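Local coordinates for RabGDI protein (Plasmodium falciparum 3D7, PDB 3P1W) that probably binds Rab GTPases in their GDP-bound form and slows nucleotide release, at residues F95-G100 with I233-Q238; L215-D220 with F439-N444; L209-A214 with I350-L355. All blocks are in the same frame, centred on the assembly; numbering follows the deposited sequence. Where two conformers were deposited one is given.

Interaction 1: F95-G100 with I233-Q238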
ATOM      1  N   PHE A  95       1.255  -4.138   2.524  1.00 19.36           N
ATOM      2  CA  PHE A  95       0.822  -5.488   2.193  1.00 20.09           C
ATOM      3  C   PHE A  95      -0.065  -5.546   0.933  1.00 20.43           C
ATOM      4  O   PHE A  95      -0.650  -4.562   0.500  1.00 20.66           O
ATOM      5  CB  PHE A  95       0.085  -6.111   3.375  1.00 19.41           C
ATOM      6  CG  PHE A  95       0.876  -6.214   4.633  1.00 19.48           C
ATOM      7  CD1 PHE A  95       2.232  -6.466   4.635  1.00 21.15           C
ATOM      8  CD2 PHE A  95       0.228  -6.142   5.857  1.00 18.15           C
ATOM      9  CE1 PHE A  95       2.926  -6.616   5.826  1.00 20.76           C
ATOM     10  CE2 PHE A  95       0.934  -6.281   7.037  1.00 19.91           C
ATOM     11  CZ  PHE A  95       2.279  -6.528   7.015  1.00 20.37           C
ATOM     12  N   ILE A  96      -0.148  -6.728   0.331  1.00 21.46           N
ATOM     13  CA  ILE A  96      -0.757  -6.888  -0.995  1.00 22.32           C
ATOM     14  C   ILE A  96      -1.956  -7.832  -0.920  1.00 23.60           C
ATOM     15  O   ILE A  96      -1.845  -8.958  -0.426  1.00 23.62           O
ATOM     16  CB  ILE A  96       0.333  -7.421  -1.935  1.00 23.22           C
ATOM     17  CG1 ILE A  96       1.434  -6.364  -2.088  1.00 23.37           C
ATOM     18  CG2 ILE A  96      -0.232  -7.848  -3.307  1.00 24.87           C
ATOM     19  CD1 ILE A  96       2.770  -6.950  -2.501  1.00 26.58           C
ATOM     20  N   LEU A  97      -3.111  -7.361  -1.381  1.00 23.71           N
ATOM     21  CA  LEU A  97      -4.328  -8.157  -1.371  1.00 24.74           C
ATOM     22  C   LEU A  97      -4.215  -9.289  -2.407  1.00 26.14           C
ATOM     23  O   LEU A  97      -3.936  -9.036  -3.591  1.00 26.45           O
ATOM     24  CB  LEU A  97      -5.544  -7.263  -1.661  1.00 25.09           C
ATOM     25  CG  LEU A  97      -6.942  -7.884  -1.501  1.00 26.14           C
ATOM     26  CD1 LEU A  97      -7.285  -8.232  -0.035  1.00 27.03           C
ATOM     27  CD2 LEU A  97      -8.025  -6.962  -2.081  1.00 28.34           C
ATOM     28  N   VAL A  98      -4.392 -10.526  -1.947  1.00 26.93           N
ATOM     29  CA  VAL A  98      -4.263 -11.720  -2.816  1.00 29.00           C
ATOM     30  C   VAL A  98      -5.068 -11.576  -4.107  1.00 29.72           C
ATOM     31  O   VAL A  98      -4.575 -11.900  -5.178  1.00 31.65           O
ATOM     32  CB  VAL A  98      -4.655 -12.997  -2.072  1.00 29.72           C
ATOM     33  CG1 VAL A  98      -4.753 -14.219  -3.057  1.00 33.00           C
ATOM     34  CG2 VAL A  98      -3.655 -13.270  -0.992  1.00 30.77           C
ATOM     35  N   GLY A  99      -6.280 -11.038  -4.014  1.00 29.92           N
ATOM     36  CA  GLY A  99      -7.151 -10.890  -5.189  1.00 31.19           C
ATOM     37  C   GLY A  99      -7.071  -9.552  -5.916  1.00 31.09           C
ATOM     38  O   GLY A  99      -7.844  -9.295  -6.845  1.00 32.06           O
ATOM     39  N   GLY A 100      -6.147  -8.689  -5.500  1.00 29.72           N
ATOM     40  CA  GLY A 100      -6.023  -7.383  -6.112  1.00 29.35           C
ATOM     41  C   GLY A 100      -5.240  -7.421  -7.416  1.00 30.29           C
ATOM     42  O   GLY A 100      -4.754  -8.471  -7.848  1.00 30.63           O
ATOM     43  N   ILE A 233     -16.136  -6.325  -0.920  1.00 32.20           N
ATOM     44  CA  ILE A 233     -16.343  -7.196   0.246  1.00 32.23           C
ATOM     45  C   ILE A 233     -16.230  -8.652  -0.181  1.00 33.72           C
ATOM     46  O   ILE A 233     -15.507  -9.424   0.438  1.00 33.02           O
ATOM     47  CB  ILE A 233     -17.681  -6.902   0.972  1.00 32.49           C
ATOM     48  CG1 ILE A 233     -17.654  -5.481   1.528  1.00 31.84           C
ATOM     49  CG2 ILE A 233     -17.905  -7.892   2.135  1.00 31.77           C
ATOM     50  CD1 ILE A 233     -18.916  -5.050   2.262  1.00 32.40           C
ATOM     51  N   LYS A 234     -16.888  -9.018  -1.281  1.00 36.19           N
ATOM     52  CA  LYS A 234     -16.748 -10.381  -1.806  1.00 38.14           C
ATOM     53  C   LYS A 234     -15.298 -10.733  -2.128  1.00 37.01           C
ATOM     54  O   LYS A 234     -14.838 -11.828  -1.821  1.00 37.46           O
ATOM     55  CB  LYS A 234     -17.622 -10.603  -3.048  1.00 40.10           C
ATOM     56  CG  LYS A 234     -17.870 -12.082  -3.305  1.00 45.28           C
ATOM     57  CD  LYS A 234     -18.917 -12.320  -4.388  1.00 51.07           C
ATOM     58  CE  LYS A 234     -18.424 -11.885  -5.749  1.00 53.76           C
ATOM     59  NZ  LYS A 234     -17.072 -12.441  -6.067  1.00 56.41           N
ATOM     60  N   LEU A 235     -14.577  -9.794  -2.728  1.00 37.00           N
ATOM     61  CA  LEU A 235     -13.162 -10.007  -3.061  1.00 36.63           C
ATOM     62  C   LEU A 235     -12.301 -10.265  -1.835  1.00 35.44           C
ATOM     63  O   LEU A 235     -11.435 -11.141  -1.868  1.00 36.04           O
ATOM     64  CB  LEU A 235     -12.603  -8.834  -3.870  1.00 36.22           C
ATOM     65  CG  LEU A 235     -11.187  -9.021  -4.444  1.00 37.87           C
ATOM     66  CD1 LEU A 235     -11.168 -10.010  -5.615  1.00 40.32           C
ATOM     67  CD2 LEU A 235     -10.619  -7.673  -4.868  1.00 38.19           C
ATOM     68  N   TYR A 236     -12.525  -9.505  -0.762  1.00 34.17           N
ATOM     69  CA  TYR A 236     -11.827  -9.739   0.494  1.00 32.98           C
ATOM     70  C   TYR A 236     -12.095 -11.183   0.944  1.00 34.79           C
ATOM     71  O   TYR A 236     -11.174 -11.964   1.239  1.00 33.95           O
ATOM     72  CB  TYR A 236     -12.336  -8.768   1.556  1.00 31.44           C
ATOM     73  CG  TYR A 236     -11.561  -8.770   2.836  1.00 29.35           C
ATOM     74  CD1 TYR A 236     -10.546  -7.827   3.062  1.00 25.85           C
ATOM     75  CD2 TYR A 236     -11.830  -9.688   3.838  1.00 27.59           C
ATOM     76  CE1 TYR A 236      -9.822  -7.832   4.236  1.00 25.15           C
ATOM     77  CE2 TYR A 236     -11.122  -9.679   5.020  1.00 26.27           C
ATOM     78  CZ  TYR A 236     -10.122  -8.743   5.232  1.00 25.73           C
ATOM     79  OH  TYR A 236      -9.406  -8.752   6.418  1.00 26.50           O
ATOM     80  N   MET A 237     -13.377 -11.524   0.987  1.00 36.73           N
ATOM     81  CA  MET A 237     -13.814 -12.854   1.414  1.00 38.87           C
ATOM     82  C   MET A 237     -13.204 -13.993   0.579  1.00 40.65           C
ATOM     83  O   MET A 237     -12.762 -14.991   1.140  1.00 41.23           O
ATOM     84  CB  MET A 237     -15.340 -12.936   1.378  1.00 40.22           C
ATOM     85  CG  MET A 237     -16.021 -12.041   2.396  1.00 40.69           C
ATOM     86  SD  MET A 237     -17.820 -12.104   2.240  1.00 46.73           S
ATOM     87  CE  MET A 237     -18.144 -13.725   2.916  1.00 44.31           C
ATOM     88  N   GLN A 238     -13.180 -13.831  -0.744  1.00 42.10           N
ATOM     89  CA  GLN A 238     -12.553 -14.810  -1.662  1.00 44.08           C
ATOM     90  C   GLN A 238     -11.041 -14.902  -1.468  1.00 43.92           C
ATOM     91  O   GLN A 238     -10.469 -15.993  -1.553  1.00 45.00           O
ATOM     92  CB  GLN A 238     -12.795 -14.427  -3.114  1.00 44.59           C
ATOM     93  CG  GLN A 238     -14.218 -14.621  -3.612  1.00 47.36           C
ATOM     94  CD  GLN A 238     -14.406 -14.140  -5.048  0.50 47.84           C
ATOM     95  OE1 GLN A 238     -15.281 -14.628  -5.761  0.50 50.12           O
ATOM     96  NE2 GLN A 238     -13.586 -13.182  -5.475  0.50 46.60           N
TER
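Gly100 N donates to Leu97 O at 2.9 Å, closing the type I turn that follows strand 96-97 and carries Gly99 toward helix 226-243. No hydrogen bond joins 95-100 directly to 233-238, so the contact itself is van der Waals packing. Its main element is the end of Leu235, which leans on the Gly99 carbonyl with both branches. Leu235 CD1 lies 3.6 Å from Gly99 O, and Leu235 CD2 lies 3.8 Å from the same oxygen. The second branch also meets the first segment's leucine, Leu97 CD2 to Leu235 CD2 being 3.9 Å. In both leucines CG is anti to the backbone N (chi1 -172°), which sends the two branched ends toward each other between strand and helix. Gly99, without a side chain, lets the helix approach closely: Gly99 CA and Leu235 CA are 6.4 Å apart. Nearby, the helix runs on to strand 248-251, which pairs antiparallel with 96-97, and Leu97 also rests on Phe248 and Pro247. Ser239, one turn beyond Leu235, takes a hydrogen bond with Leu235 O and a weak one with Gly99 N. With only 165 Å² buried in all, the chemistry implies a shallow, largely apolar seam in which methyl groups line one carbonyl, while the Ser239 hydroxyl adds a weak polar link between helix and turn.

Interaction 2: L215-D220 with F439-N444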
ATOM      1  N   LEU A 215     -12.048  -2.005   2.461  1.00 21.94           N
ATOM      2  CA  LEU A 215     -10.745  -1.310   2.368  1.00 21.40           C
ATOM      3  C   LEU A 215     -10.822   0.103   1.794  1.00 21.52           C
ATOM      4  O   LEU A 215      -9.879   0.610   1.143  1.00 20.34           O
ATOM      5  CB  LEU A 215      -9.717  -2.173   1.630  1.00 21.90           C
ATOM      6  CG  LEU A 215      -9.446  -3.521   2.318  1.00 21.99           C
ATOM      7  CD1 LEU A 215      -8.533  -4.359   1.426  1.00 22.89           C
ATOM      8  CD2 LEU A 215      -8.863  -3.382   3.761  1.00 21.40           C
ATOM      9  N   TYR A 216     -11.926   0.767   2.104  1.00 21.63           N
ATOM     10  CA  TYR A 216     -12.088   2.155   1.729  1.00 22.71           C
ATOM     11  C   TYR A 216     -11.385   3.071   2.749  1.00 21.77           C
ATOM     12  O   TYR A 216     -11.092   2.673   3.876  1.00 21.81           O
ATOM     13  CB  TYR A 216     -13.550   2.522   1.683  1.00 23.21           C
ATOM     14  CG  TYR A 216     -14.350   1.989   0.502  1.00 26.19           C
ATOM     15  CD1 TYR A 216     -14.016   2.333  -0.810  1.00 26.89           C
ATOM     16  CD2 TYR A 216     -15.499   1.223   0.712  1.00 28.12           C
ATOM     17  CE1 TYR A 216     -14.803   1.877  -1.901  1.00 30.15           C
ATOM     18  CE2 TYR A 216     -16.274   0.774  -0.348  1.00 28.81           C
ATOM     19  CZ  TYR A 216     -15.923   1.102  -1.647  1.00 30.54           C
ATOM     20  OH  TYR A 216     -16.708   0.645  -2.681  1.00 33.82           O
ATOM     21  N   LEU A 217     -11.167   4.315   2.333  1.00 21.71           N
ATOM     22  CA  LEU A 217     -10.468   5.327   3.129  1.00 22.16           C
ATOM     23  C   LEU A 217     -11.406   6.245   3.900  1.00 23.02           C
ATOM     24  O   LEU A 217     -10.990   6.944   4.807  1.00 21.84           O
ATOM     25  CB  LEU A 217      -9.610   6.184   2.192  1.00 21.77           C
ATOM     26  CG  LEU A 217      -8.696   5.436   1.222  1.00 24.75           C
ATOM     27  CD1 LEU A 217      -7.665   6.407   0.657  1.00 27.67           C
ATOM     28  CD2 LEU A 217      -8.002   4.244   1.875  1.00 25.36           C
ATOM     29  N   ASN A 218     -12.677   6.258   3.499  1.00 25.63           N
ATOM     30  CA  ASN A 218     -13.671   7.139   4.099  1.00 27.63           C
ATOM     31  C   ASN A 218     -15.056   6.557   3.806  1.00 29.35           C
ATOM     32  O   ASN A 218     -15.157   5.493   3.189  1.00 29.24           O
ATOM     33  CB  ASN A 218     -13.518   8.563   3.550  1.00 28.16           C
ATOM     34  CG  ASN A 218     -13.725   8.634   2.046  1.00 30.29           C
ATOM     35  OD1 ASN A 218     -14.708   8.120   1.522  1.00 32.02           O
ATOM     36  ND2 ASN A 218     -12.791   9.260   1.341  1.00 32.31           N
ATOM     37  N   ASP A 219     -16.101   7.270   4.213  1.00 30.70           N
ATOM     38  CA  ASP A 219     -17.470   6.762   4.074  1.00 32.92           C
ATOM     39  C   ASP A 219     -18.247   7.311   2.869  1.00 34.05           C
ATOM     40  O   ASP A 219     -19.472   7.176   2.828  1.00 36.08           O
ATOM     41  CB  ASP A 219     -18.232   7.003   5.372  1.00 33.34           C
ATOM     42  CG  ASP A 219     -17.671   6.192   6.543  1.00 35.17           C
ATOM     43  OD1 ASP A 219     -16.979   5.155   6.333  1.00 34.63           O
ATOM     44  OD2 ASP A 219     -17.926   6.603   7.690  1.00 37.58           O
ATOM     45  N   ASP A 220     -17.555   7.858   1.866  1.00 34.46           N
ATOM     46  CA  ASP A 220     -18.229   8.316   0.620  1.00 35.94           C
ATOM     47  C   ASP A 220     -18.968   7.177  -0.096  1.00 36.43           C
ATOM     48  O   ASP A 220     -20.024   7.402  -0.701  1.00 37.88           O
ATOM     49  CB  ASP A 220     -17.224   8.957  -0.357  1.00 35.82           C
ATOM     50  CG  ASP A 220     -16.605  10.253   0.180  1.00 36.92           C
ATOM     51  OD1 ASP A 220     -17.044  10.775   1.223  1.00 40.63           O
ATOM     52  OD2 ASP A 220     -15.670  10.750  -0.460  1.00 38.21           O
ATOM     53  N   PHE A 439      -1.657  -2.078  -0.681  1.00 19.18           N
ATOM     54  CA  PHE A 439      -1.055  -1.569  -1.922  1.00 19.92           C
ATOM     55  C   PHE A 439      -2.052  -0.950  -2.919  1.00 20.08           C
ATOM     56  O   PHE A 439      -1.645  -0.371  -3.937  1.00 20.14           O
ATOM     57  CB  PHE A 439      -0.286  -2.709  -2.601  1.00 21.89           C
ATOM     58  CG  PHE A 439       0.976  -2.283  -3.289  1.00 24.04           C
ATOM     59  CD1 PHE A 439       2.203  -2.503  -2.682  1.00 28.98           C
ATOM     60  CD2 PHE A 439       0.947  -1.751  -4.586  1.00 25.57           C
ATOM     61  CE1 PHE A 439       3.379  -2.134  -3.320  1.00 31.80           C
ATOM     62  CE2 PHE A 439       2.095  -1.367  -5.226  1.00 28.27           C
ATOM     63  CZ  PHE A 439       3.321  -1.544  -4.600  1.00 31.98           C
ATOM     64  N   GLU A 440      -3.344  -1.056  -2.651  1.00 20.97           N
ATOM     65  CA  GLU A 440      -4.356  -0.742  -3.677  1.00 21.12           C
ATOM     66  C   GLU A 440      -4.200   0.647  -4.290  1.00 20.89           C
ATOM     67  O   GLU A 440      -4.246   0.810  -5.517  1.00 19.96           O
ATOM     68  CB  GLU A 440      -5.792  -0.862  -3.139  1.00 21.62           C
ATOM     69  CG  GLU A 440      -6.816  -0.609  -4.236  1.00 24.29           C
ATOM     70  CD  GLU A 440      -8.204  -0.322  -3.751  1.00 26.60           C
ATOM     71  OE1 GLU A 440      -8.480  -0.457  -2.531  1.00 25.02           O
ATOM     72  OE2 GLU A 440      -9.033   0.041  -4.624  1.00 28.01           O
ATOM     73  N   THR A 441      -4.055   1.653  -3.441  1.00 18.54           N
ATOM     74  CA  THR A 441      -4.016   3.016  -3.946  1.00 18.85           C
ATOM     75  C   THR A 441      -2.761   3.279  -4.802  1.00 18.78           C
ATOM     76  O   THR A 441      -2.807   4.090  -5.731  1.00 19.26           O
ATOM     77  CB  THR A 441      -4.171   4.050  -2.826  1.00 17.37           C
ATOM     78  OG1 THR A 441      -3.102   3.932  -1.897  1.00 15.86           O
ATOM     79  CG2 THR A 441      -5.528   3.855  -2.104  1.00 19.82           C
ATOM     80  N   ALA A 442      -1.656   2.595  -4.503  1.00 18.33           N
ATOM     81  CA  ALA A 442      -0.470   2.671  -5.343  1.00 18.69           C
ATOM     82  C   ALA A 442      -0.747   2.036  -6.684  1.00 19.85           C
ATOM     83  O   ALA A 442      -0.375   2.590  -7.721  1.00 20.68           O
ATOM     84  CB  ALA A 442       0.728   2.013  -4.691  1.00 18.24           C
ATOM     85  N   THR A 443      -1.342   0.852  -6.674  1.00 20.48           N
ATOM     86  CA  THR A 443      -1.667   0.152  -7.932  1.00 21.64           C
ATOM     87  C   THR A 443      -2.641   1.000  -8.773  1.00 22.02           C
ATOM     88  O   THR A 443      -2.481   1.106 -10.011  1.00 23.48           O
ATOM     89  CB  THR A 443      -2.258  -1.237  -7.678  1.00 22.56           C
ATOM     90  OG1 THR A 443      -1.420  -1.951  -6.766  1.00 23.00           O
ATOM     91  CG2 THR A 443      -2.377  -2.038  -9.010  1.00 23.27           C
ATOM     92  N   ASN A 444      -3.638   1.600  -8.129  1.00 21.45           N
ATOM     93  CA  ASN A 444      -4.584   2.478  -8.824  1.00 22.92           C
ATOM     94  C   ASN A 444      -3.889   3.618  -9.570  1.00 23.06           C
ATOM     95  O   ASN A 444      -4.227   3.907 -10.728  1.00 23.85           O
ATOM     96  CB  ASN A 444      -5.621   3.070  -7.890  1.00 22.23           C
ATOM     97  CG  ASN A 444      -6.636   2.016  -7.369  1.00 26.69           C
ATOM     98  OD1 ASN A 444      -6.761   0.931  -7.919  1.00 25.12           O
ATOM     99  ND2 ASN A 444      -7.332   2.355  -6.298  1.00 26.17           N
TER
HETATM  100  O   HOH W   1      -8.347   1.590  -0.679  1.00 24.84           O
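In this Rab GDI fold, the loop after helix 203-213 meets the N-terminal part of helix 440-454, the last helix modelled in the chain, through a bridging water. Leu215 is where the chain leaves helical geometry, with a positive phi of 62°, and its carbonyl is directed at the other segment. Leu215 O and Glu440 OE1 are 4.1 Å apart, and a water fills the role of bridge between the two acceptors: it donates to Leu215 O at 2.6 Å and to Glu440 OE1 at 2.8 Å. Glu440 reaches this point because its chain is extended, with CG anti to the backbone N (chi1 -177°). The same OE1 forms a salt bridge with Arg232 of helix 226-243, so the carboxylate is tied to a second helix as well. Beyond Leu217, an Asx turn shapes the loop, Asp220 N donating to Asn218 OD1 at 2.9 Å. Beside the water, while the hydroxyl of Thr441 bonds to Asp434, its methyl makes a looser apolar touch, with Leu217 CD1 4.3 Å from Thr441 CG2.

Interaction 3: L209-A214 with I350-L355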
ATOM      1  N   LEU A 209     -16.682  -2.880   8.367  1.00 24.61           N
ATOM      2  CA  LEU A 209     -16.930  -3.385   7.004  1.00 25.64           C
ATOM      3  C   LEU A 209     -16.355  -2.465   5.935  1.00 24.54           C
ATOM      4  O   LEU A 209     -15.708  -2.923   4.998  1.00 24.29           O
ATOM      5  CB  LEU A 209     -18.421  -3.603   6.751  1.00 26.58           C
ATOM      6  CG  LEU A 209     -18.958  -4.813   7.508  1.00 29.50           C
ATOM      7  CD1 LEU A 209     -20.475  -4.874   7.440  1.00 30.71           C
ATOM      8  CD2 LEU A 209     -18.315  -6.062   6.950  1.00 30.75           C
ATOM      9  N   GLY A 210     -16.615  -1.174   6.059  1.00 24.60           N
ATOM     10  CA  GLY A 210     -16.179  -0.218   5.059  1.00 24.01           C
ATOM     11  C   GLY A 210     -14.666  -0.034   5.013  1.00 23.14           C
ATOM     12  O   GLY A 210     -14.068   0.003   3.926  1.00 23.68           O
ATOM     13  N   HIS A 211     -14.064   0.099   6.189  1.00 22.17           N
ATOM     14  CA  HIS A 211     -12.669   0.461   6.302  1.00 21.71           C
ATOM     15  C   HIS A 211     -11.735  -0.741   6.303  1.00 20.60           C
ATOM     16  O   HIS A 211     -10.644  -0.646   5.769  1.00 20.37           O
ATOM     17  CB  HIS A 211     -12.448   1.328   7.537  1.00 21.23           C
ATOM     18  CG  HIS A 211     -13.093   2.674   7.434  1.00 23.44           C
ATOM     19  ND1 HIS A 211     -12.367   3.847   7.357  1.00 23.79           N
ATOM     20  CD2 HIS A 211     -14.395   3.025   7.299  1.00 25.58           C
ATOM     21  CE1 HIS A 211     -13.207   4.867   7.249  1.00 25.14           C
ATOM     22  NE2 HIS A 211     -14.440   4.393   7.184  1.00 25.35           N
ATOM     23  N   ALA A 212     -12.161  -1.868   6.871  1.00 20.97           N
ATOM     24  CA  ALA A 212     -11.264  -3.016   7.074  1.00 20.79           C
ATOM     25  C   ALA A 212     -11.552  -4.227   6.178  1.00 21.87           C
ATOM     26  O   ALA A 212     -10.740  -5.149   6.124  1.00 22.29           O
ATOM     27  CB  ALA A 212     -11.274  -3.438   8.576  1.00 21.42           C
ATOM     28  N   VAL A 213     -12.715  -4.257   5.535  1.00 22.56           N
ATOM     29  CA  VAL A 213     -13.090  -5.383   4.650  1.00 23.38           C
ATOM     30  C   VAL A 213     -13.209  -4.871   3.200  1.00 24.38           C
ATOM     31  O   VAL A 213     -12.542  -5.398   2.309  1.00 24.06           O
ATOM     32  CB  VAL A 213     -14.361  -6.131   5.145  1.00 25.06           C
ATOM     33  CG1 VAL A 213     -14.732  -7.296   4.204  1.00 24.72           C
ATOM     34  CG2 VAL A 213     -14.139  -6.658   6.550  1.00 23.87           C
ATOM     35  N   ALA A 214     -14.029  -3.842   2.972  1.00 23.77           N
ATOM     36  CA  ALA A 214     -14.066  -3.161   1.679  1.00 24.13           C
ATOM     37  C   ALA A 214     -12.807  -2.295   1.404  1.00 23.30           C
ATOM     38  O   ALA A 214     -12.553  -1.887   0.258  1.00 23.91           O
ATOM     39  CB  ALA A 214     -15.329  -2.312   1.568  1.00 24.36           C
ATOM     40  N   ILE A 350      -7.026   1.380  11.715  1.00 17.05           N
ATOM     41  CA  ILE A 350      -7.695   2.234  12.718  1.00 17.48           C
ATOM     42  C   ILE A 350      -8.640   3.239  12.040  1.00 17.14           C
ATOM     43  O   ILE A 350      -8.183   4.249  11.460  1.00 15.91           O
ATOM     44  CB  ILE A 350      -6.699   2.973  13.604  1.00 17.24           C
ATOM     45  CG1 ILE A 350      -5.654   2.014  14.200  1.00 16.78           C
ATOM     46  CG2 ILE A 350      -7.502   3.777  14.718  1.00 18.10           C
ATOM     47  CD1 ILE A 350      -4.531   2.707  15.006  1.00 17.28           C
ATOM     48  N   PRO A 351      -9.955   2.954  12.079  1.00 17.53           N
ATOM     49  CA  PRO A 351     -10.895   3.855  11.418  1.00 18.37           C
ATOM     50  C   PRO A 351     -10.850   5.237  12.051  1.00 18.11           C
ATOM     51  O   PRO A 351     -10.757   5.364  13.269  1.00 18.81           O
ATOM     52  CB  PRO A 351     -12.243   3.167  11.605  1.00 19.34           C
ATOM     53  CG  PRO A 351     -11.904   1.732  11.803  1.00 20.41           C
ATOM     54  CD  PRO A 351     -10.596   1.689  12.492  1.00 18.55           C
ATOM     55  N   GLN A 352     -10.886   6.258  11.207  1.00 18.97           N
ATOM     56  CA  GLN A 352     -10.683   7.638  11.635  1.00 19.15           C
ATOM     57  C   GLN A 352     -11.603   8.097  12.791  1.00 20.94           C
ATOM     58  O   GLN A 352     -11.160   8.845  13.680  1.00 19.88           O
ATOM     59  CB  GLN A 352     -10.790   8.557  10.413  1.00 19.50           C
ATOM     60  CG  GLN A 352     -12.192   8.560   9.753  1.00 21.51           C
ATOM     61  CD  GLN A 352     -12.176   9.147   8.381  1.00 22.14           C
ATOM     62  OE1 GLN A 352     -12.755  10.202   8.165  1.00 23.49           O
ATOM     63  NE2 GLN A 352     -11.489   8.494   7.446  1.00 19.36           N
ATOM     64  N   ASN A 353     -12.860   7.633  12.796  0.50 21.30           N
ATOM     65  CA  ASN A 353     -13.819   8.045  13.840  0.50 22.61           C
ATOM     66  C   ASN A 353     -13.443   7.541  15.233  0.50 23.16           C
ATOM     67  O   ASN A 353     -13.897   8.092  16.255  0.50 23.91           O
ATOM     68  CB  ASN A 353     -15.279   7.693  13.465  0.50 23.23           C
ATOM     69  CG  ASN A 353     -15.545   6.188  13.359  0.50 22.92           C
ATOM     70  OD1 ASN A 353     -14.639   5.366  13.374  0.50 21.09           O
ATOM     71  ND2 ASN A 353     -16.826   5.830  13.252  0.50 28.88           N
ATOM     72  N   GLN A 354     -12.618   6.490  15.272  1.00 22.43           N
ATOM     73  CA  GLN A 354     -12.073   5.958  16.521  1.00 22.30           C
ATOM     74  C   GLN A 354     -11.046   6.858  17.224  1.00 22.79           C
ATOM     75  O   GLN A 354     -10.908   6.836  18.468  1.00 23.41           O
ATOM     76  CB  GLN A 354     -11.486   4.558  16.294  1.00 21.28           C
ATOM     77  CG  GLN A 354     -12.536   3.492  16.101  1.00 23.46           C
ATOM     78  CD  GLN A 354     -13.281   3.152  17.390  1.00 25.09           C
ATOM     79  OE1 GLN A 354     -12.681   3.005  18.483  1.00 23.05           O
ATOM     80  NE2 GLN A 354     -14.586   2.978  17.263  1.00 26.11           N
ATOM     81  N   LEU A 355     -10.365   7.684  16.461  1.00 20.98           N
ATOM     82  CA  LEU A 355      -9.385   8.591  17.042  1.00 21.34           C
ATOM     83  C   LEU A 355      -9.761  10.042  16.784  1.00 20.89           C
ATOM     84  O   LEU A 355      -8.914  10.917  16.814  1.00 21.34           O
ATOM     85  CB  LEU A 355      -7.994   8.267  16.510  1.00 20.60           C
ATOM     86  CG  LEU A 355      -7.399   6.938  16.984  1.00 21.61           C
ATOM     87  CD1 LEU A 355      -6.051   6.732  16.288  1.00 21.24           C
ATOM     88  CD2 LEU A 355      -7.251   6.827  18.525  1.00 25.63           C
TER
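This is a buried packing contact in which one histidine near the end of helix 203-213 meets the loop after strand 346-350, bringing the helix up against a strand end of the large mixed sheet. His211 and Pro351 are the closest pair by backbone, their CA atoms lying 6.4 Å apart. Pro351 CB lies over one face of the imidazole, 4.3 Å from His211 CG, while the amide of Gln352 comes to its edge: Gln352 NE2 is near the ring plane and 4.0 Å from His211 CE1. It is packing, NE2 being hydrogen-bonded outside the two segments. Ring and amide planes are turned 77° from each other, so the two flat groups do not stack. Gln352 has CG between its backbone N and carbonyl carbon (chi1 64°), and the chain is extended beyond, which carries NE2 to the ring. The loop is tightened by a 3-10 turn, with Gln354 N bonded to Pro351 O at 3.0 Å. On the helix, a wider pi-type turn is marked by Ala214 N to Leu209 O at 2.8 Å. Both ring nitrogens have carboxylate partners: ND1 bonds to Asp360, whose other oxygen takes Gln352 N, and NE2 bonds to Asp219. Two such acceptors would favour a doubly protonated imidazolium, and they fix the ring's rotation, so the chemistry implies a ring held by its nitrogens and packed by its carbons.

The three contacts lie close together, with centres 13 Å (interactions 1 and 2), 16 Å (1 and 3) and 12 Å (2 and 3) apart. Each takes one segment from the consecutive stretch 209-238, comprising the end of helix 203-213, the following loop and helix 226-243. Their partners are distant in sequence: 95-100 comes before it, 350-355 and 439-444 after it. The segments therefore alternate along the chain. Direct touches close the group: Tyr236 CD1 is 3.2 Å from Val213 O, Ile96 CG1 is 4.0 Å from Phe439 CD1, and Tyr216 N probably bonds to Gly210 O at 2.9 Å. Together they join this pair of helices to the large mixed sheet and the C-terminal helix.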